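PDB 2IT2: UPF0130 protein PH1069 from Pyrococcus horikoshii, which probably methylates the N-4 position of a 4-demethylwyosine derivative at position 37 of tRNA(Phe), using S-adenosyl-L-methionine as methyl donor. Local coordinates for residues His94-Arg104 with Arg152-Ile163. Residues are numbered along the deposited sequence; the frame is centred on the assembly and turned at random.
Sequences HRSGQLWFLVR and RMDVLLGENGEI
The indole of W100 lies across L156, whose CB sits over one face of the six-membered ring in a CH-pi contact, 4.1 Å from the centroid, while the backbone of D154 and V155 runs along the ring edge. Its NE1 donates in the ring plane to Q98 OE1 (3.0 Å), which helps to fix the rotation of the indole. W100 also packs against I176 of the second subunit. These residues belong to strands 98-104 and 153-159, paired antiparallel, with a classic beta bulge that shifts the register by one residue: L157 and G158 both face L99, and L99 O takes a bond of 2.7 Å from L157 N and a weak one from G158 N. On the other side of the sheet, F101, V103, M153 and L157 form an apolar layer facing helices 84-91 and 167-194, and L99 CD2 packs against L157 CB and I163 CD1. With CG anti to the backbone N (chi1 174°), H94 turns its ring edge to the backbone of E159 and N160 in the type I' turn from E159 to E162; L99 CB lies over one ring face, and ND1 is hydrogen-bonded to E62. Residues 94-97 close on this turn through a pair of bonds: N160 N to G97 O, 2.7 Å, and G97 N to N160 OD1. At the far end a salt-bridge network gathers R104, R152 and D154. The guanidinium planes are 50° apart, R152 lying over one face of R104, and the carboxylate probably offsets their like charge. R152 NH2 reaches D154 OD1 only weakly, at 3.3 Å. R104 NH2 meets D154 OD1 at 2.6 Å, nearly along the C-O bond, whereas NH1 joins V103 N on M153 O, the two donors arriving from opposite faces of that carbonyl.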
loop_
_atom_site.group_PDB
_atom_site.type_symbol
_atom_site.label_atom_id
_atom_site.label_comp_id
_atom_site.label_asym_id
_atom_site.label_seq_id
_atom_site.Cartn_x
_atom_site.Cartn_y
_atom_site.Cartn_z
ATOM N N HIS B 94 20.137 7.622 -17.799
ATOM C CA HIS B 94 20.380 6.359 -17.103
ATOM C C HIS B 94 21.803 5.845 -17.259
ATOM O O HIS B 94 22.318 5.772 -18.372
ATOM C CB HIS B 94 19.396 5.295 -17.599
ATOM C CG HIS B 94 19.648 3.926 -17.050
ATOM N ND1 HIS B 94 19.814 3.682 -15.698
ATOM C CD2 HIS B 94 19.764 2.722 -17.657
ATOM C CE1 HIS B 94 20.018 2.395 -15.506
ATOM N NE2 HIS B 94 19.991 1.786 -16.682
ATOM N N ARG B 95 22.422 5.470 -16.140
ATOM C CA ARG B 95 23.791 4.972 -16.165
ATOM C C ARG B 95 24.063 3.751 -15.292
ATOM O O ARG B 95 24.884 2.900 -15.647
ATOM C CB ARG B 95 24.739 6.103 -15.774
ATOM C CG ARG B 95 24.765 7.209 -16.796
ATOM C CD ARG B 95 25.514 6.776 -18.046
ATOM N NE ARG B 95 25.658 7.880 -18.992
ATOM C CZ ARG B 95 24.644 8.491 -19.597
ATOM N NH1 ARG B 95 23.394 8.113 -19.360
ATOM N NH2 ARG B 95 24.880 9.477 -20.451
ATOM N N SER B 96 23.367 3.647 -14.165
ATOM C CA SER B 96 23.601 2.537 -13.247
ATOM C C SER B 96 22.371 1.990 -12.539
ATOM O O SER B 96 21.380 2.695 -12.357
ATOM C CB SER B 96 24.619 2.968 -12.188
ATOM O OG SER B 96 24.866 1.931 -11.256
ATOM N N GLY B 97 22.469 0.729 -12.121
ATOM C CA GLY B 97 21.388 0.076 -11.411
ATOM C C GLY B 97 20.212 -0.231 -12.305
ATOM O O GLY B 97 20.325 -0.173 -13.527
ATOM N N GLN B 98 19.086 -0.567 -11.685
ATOM C CA GLN B 98 17.868 -0.866 -12.427
ATOM C C GLN B 98 17.136 0.436 -12.722
ATOM O O GLN B 98 16.980 1.284 -11.837
ATOM C CB GLN B 98 16.943 -1.784 -11.615
ATOM C CG GLN B 98 17.613 -3.040 -11.083
ATOM C CD GLN B 98 16.671 -3.926 -10.296
ATOM O OE1 GLN B 98 15.725 -3.447 -9.665
ATOM N NE2 GLN B 98 16.938 -5.227 -10.308
ATOM N N LEU B 99 16.707 0.599 -13.971
ATOM C CA LEU B 99 15.965 1.790 -14.363
ATOM C C LEU B 99 14.472 1.430 -14.331
ATOM O O LEU B 99 14.026 0.489 -14.986
ATOM C CB LEU B 99 16.398 2.256 -15.760
ATOM C CG LEU B 99 15.693 3.520 -16.269
ATOM C CD1 LEU B 99 16.040 4.712 -15.374
ATOM C CD2 LEU B 99 16.094 3.792 -17.724
ATOM N N TRP B 100 13.710 2.165 -13.532
ATOM C CA TRP B 100 12.281 1.906 -13.386
ATOM C C TRP B 100 11.383 3.080 -13.746
ATOM O O TRP B 100 11.749 4.246 -13.547
ATOM C CB TRP B 100 11.952 1.513 -11.937
ATOM C CG TRP B 100 12.443 0.152 -11.523
ATOM C CD1 TRP B 100 13.685 -0.165 -11.037
ATOM C CD2 TRP B 100 11.719 -1.080 -11.618
ATOM N NE1 TRP B 100 13.776 -1.522 -10.829
ATOM C CE2 TRP B 100 12.591 -2.109 -11.180
ATOM C CE3 TRP B 100 10.426 -1.417 -12.035
ATOM C CZ2 TRP B 100 12.199 -3.454 -11.143
ATOM C CZ3 TRP B 100 10.038 -2.755 -11.997
ATOM C CH2 TRP B 100 10.929 -3.758 -11.558
ATOM N N PHE B 101 10.218 2.761 -14.293
ATOM C CA PHE B 101 9.219 3.775 -14.583
ATOM C C PHE B 101 8.183 3.475 -13.496
ATOM O O PHE B 101 7.635 2.368 -13.440
ATOM C CB PHE B 101 8.627 3.582 -15.987
ATOM C CG PHE B 101 7.571 4.600 -16.343
ATOM C CD1 PHE B 101 6.259 4.446 -15.891
ATOM C CD2 PHE B 101 7.892 5.718 -17.108
ATOM C CE1 PHE B 101 5.287 5.390 -16.189
ATOM C CE2 PHE B 101 6.924 6.675 -17.412
ATOM C CZ PHE B 101 5.621 6.510 -16.956
ATOM N N LEU B 102 7.927 4.443 -12.623
ATOM C CA LEU B 102 6.996 4.235 -11.519
ATOM C C LEU B 102 5.829 5.215 -11.506
ATOM O O LEU B 102 5.969 6.380 -11.894
ATOM C CB LEU B 102 7.726 4.369 -10.167
ATOM C CG LEU B 102 9.031 3.584 -9.959
ATOM C CD1 LEU B 102 9.675 3.972 -8.630
ATOM C CD2 LEU B 102 8.751 2.094 -10.003
ATOM N N VAL B 103 4.677 4.714 -11.080
ATOM C CA VAL B 103 3.496 5.548 -10.890
ATOM C C VAL B 103 3.047 5.269 -9.454
ATOM O O VAL B 103 2.873 4.107 -9.070
ATOM C CB VAL B 103 2.347 5.204 -11.853
ATOM C CG1 VAL B 103 1.128 6.049 -11.512
ATOM C CG2 VAL B 103 2.764 5.491 -13.271
ATOM N N ARG B 104 2.881 6.328 -8.665
ATOM C CA ARG B 104 2.462 6.200 -7.267
ATOM C C ARG B 104 1.287 7.107 -6.932
ATOM O O ARG B 104 1.206 8.243 -7.398
ATOM C CB ARG B 104 3.625 6.520 -6.324
ATOM C CG ARG B 104 4.760 5.521 -6.405
ATOM C CD ARG B 104 4.336 4.167 -5.858
ATOM N NE ARG B 104 5.437 3.207 -5.839
ATOM C CZ ARG B 104 5.784 2.443 -6.869
ATOM N NH1 ARG B 104 5.111 2.522 -8.006
ATOM N NH2 ARG B 104 6.810 1.604 -6.761
ATOM N N ARG B 152 -1.206 1.906 -9.300
ATOM C CA ARG B 152 0.242 2.057 -9.344
ATOM C C ARG B 152 0.808 1.251 -10.502
ATOM O O ARG B 152 0.116 0.419 -11.094
ATOM C CB ARG B 152 0.880 1.578 -8.042
ATOM C CG ARG B 152 0.726 0.089 -7.795
ATOM C CD ARG B 152 1.390 -0.331 -6.485
ATOM N NE ARG B 152 2.847 -0.247 -6.554
ATOM C CZ ARG B 152 3.654 -0.342 -5.500
ATOM N NH1 ARG B 152 3.146 -0.523 -4.289
ATOM N NH2 ARG B 152 4.969 -0.269 -5.655
HETATM N N MSE B 153 2.069 1.519 -10.825
HETATM C CA MSE B 153 2.755 0.811 -11.896
HETATM C C MSE B 153 4.240 0.783 -11.579
HETATM O O MSE B 153 4.788 1.714 -10.971
HETATM C CB MSE B 153 2.518 1.484 -13.256
HETATM C CG MSE B 153 3.166 0.736 -14.435
HETATM SE SE MSE B 153 2.323 1.079 -16.162
HETATM C CE MSE B 153 1.825 2.886 -15.824
ATOM N N ASP B 154 4.869 -0.311 -11.991
ATOM C CA ASP B 154 6.285 -0.556 -11.789
ATOM C C ASP B 154 6.755 -1.284 -13.034
ATOM O O ASP B 154 6.518 -2.488 -13.169
ATOM C CB ASP B 154 6.507 -1.484 -10.591
ATOM C CG ASP B 154 5.793 -1.017 -9.342
ATOM O OD1 ASP B 154 6.266 -0.054 -8.713
ATOM O OD2 ASP B 154 4.754 -1.615 -8.978
ATOM N N VAL B 155 7.392 -0.560 -13.949
ATOM C CA VAL B 155 7.906 -1.154 -15.179
ATOM C C VAL B 155 9.420 -0.982 -15.289
ATOM O O VAL B 155 9.955 0.125 -15.173
ATOM C CB VAL B 155 7.246 -0.529 -16.423
ATOM C CG1 VAL B 155 7.898 -1.083 -17.678
ATOM C CG2 VAL B 155 5.748 -0.818 -16.420
ATOM N N LEU B 156 10.107 -2.095 -15.510
ATOM C CA LEU B 156 11.556 -2.095 -15.656
ATOM C C LEU B 156 11.899 -1.571 -17.051
ATOM O O LEU B 156 11.416 -2.102 -18.047
ATOM C CB LEU B 156 12.082 -3.515 -15.491
ATOM C CG LEU B 156 13.593 -3.725 -15.593
ATOM C CD1 LEU B 156 14.336 -3.044 -14.453
ATOM C CD2 LEU B 156 13.838 -5.220 -15.575
ATOM N N LEU B 157 12.729 -0.536 -17.123
ATOM C CA LEU B 157 13.098 0.057 -18.412
ATOM C C LEU B 157 14.492 -0.342 -18.887
ATOM O O LEU B 157 14.788 -0.287 -20.081
ATOM C CB LEU B 157 13.026 1.591 -18.329
ATOM C CG LEU B 157 11.677 2.229 -17.980
ATOM C CD1 LEU B 157 11.823 3.751 -17.903
ATOM C CD2 LEU B 157 10.635 1.826 -19.032
ATOM N N GLY B 158 15.340 -0.753 -17.956
ATOM C CA GLY B 158 16.693 -1.125 -18.327
ATOM C C GLY B 158 17.518 -1.415 -17.097
ATOM O O GLY B 158 17.006 -1.357 -15.987
ATOM N N GLU B 159 18.792 -1.732 -17.302
ATOM C CA GLU B 159 19.705 -2.041 -16.204
ATOM C C GLU B 159 21.147 -1.693 -16.557
ATOM O O GLU B 159 21.632 -2.025 -17.640
ATOM C CB GLU B 159 19.631 -3.527 -15.843
ATOM C CG GLU B 159 18.245 -4.013 -15.477
ATOM C CD GLU B 159 18.245 -5.422 -14.918
ATOM O OE1 GLU B 159 18.948 -6.294 -15.478
ATOM O OE2 GLU B 159 17.533 -5.665 -13.922
ATOM N N ASN B 160 21.815 -1.028 -15.622
ATOM C CA ASN B 160 23.206 -0.614 -15.773
ATOM C C ASN B 160 23.557 0.056 -17.101
ATOM O O ASN B 160 24.578 -0.259 -17.715
ATOM C CB ASN B 160 24.125 -1.813 -15.542
ATOM C CG ASN B 160 24.054 -2.335 -14.117
ATOM O OD1 ASN B 160 24.214 -1.582 -13.151
ATOM N ND2 ASN B 160 23.821 -3.634 -13.980
ATOM N N GLY B 161 22.717 0.987 -17.542
ATOM C CA GLY B 161 22.992 1.694 -18.779
ATOM C C GLY B 161 22.291 1.160 -20.012
ATOM O O GLY B 161 22.098 1.898 -20.980
ATOM N N GLU B 162 21.919 -0.116 -19.987
ATOM C CA GLU B 162 21.243 -0.740 -21.119
ATOM C C GLU B 162 19.740 -0.504 -21.026
ATOM O O GLU B 162 19.151 -0.617 -19.950
ATOM C CB GLU B 162 21.518 -2.244 -21.130
ATOM C CG GLU B 162 20.937 -2.989 -22.319
ATOM C CD GLU B 162 21.117 -4.490 -22.191
ATOM O OE1 GLU B 162 22.231 -4.929 -21.834
ATOM O OE2 GLU B 162 20.148 -5.233 -22.456
ATOM N N ILE B 163 19.122 -0.181 -22.157
ATOM C CA ILE B 163 17.685 0.067 -22.195
ATOM C C ILE B 163 17.004 -1.161 -22.809
ATOM O O ILE B 163 17.460 -1.677 -23.823
ATOM C CB ILE B 163 17.378 1.343 -23.023
ATOM C CG1 ILE B 163 18.103 2.551 -22.408
ATOM C CG2 ILE B 163 15.888 1.620 -23.041
ATOM C CD1 ILE B 163 17.840 2.725 -20.907
#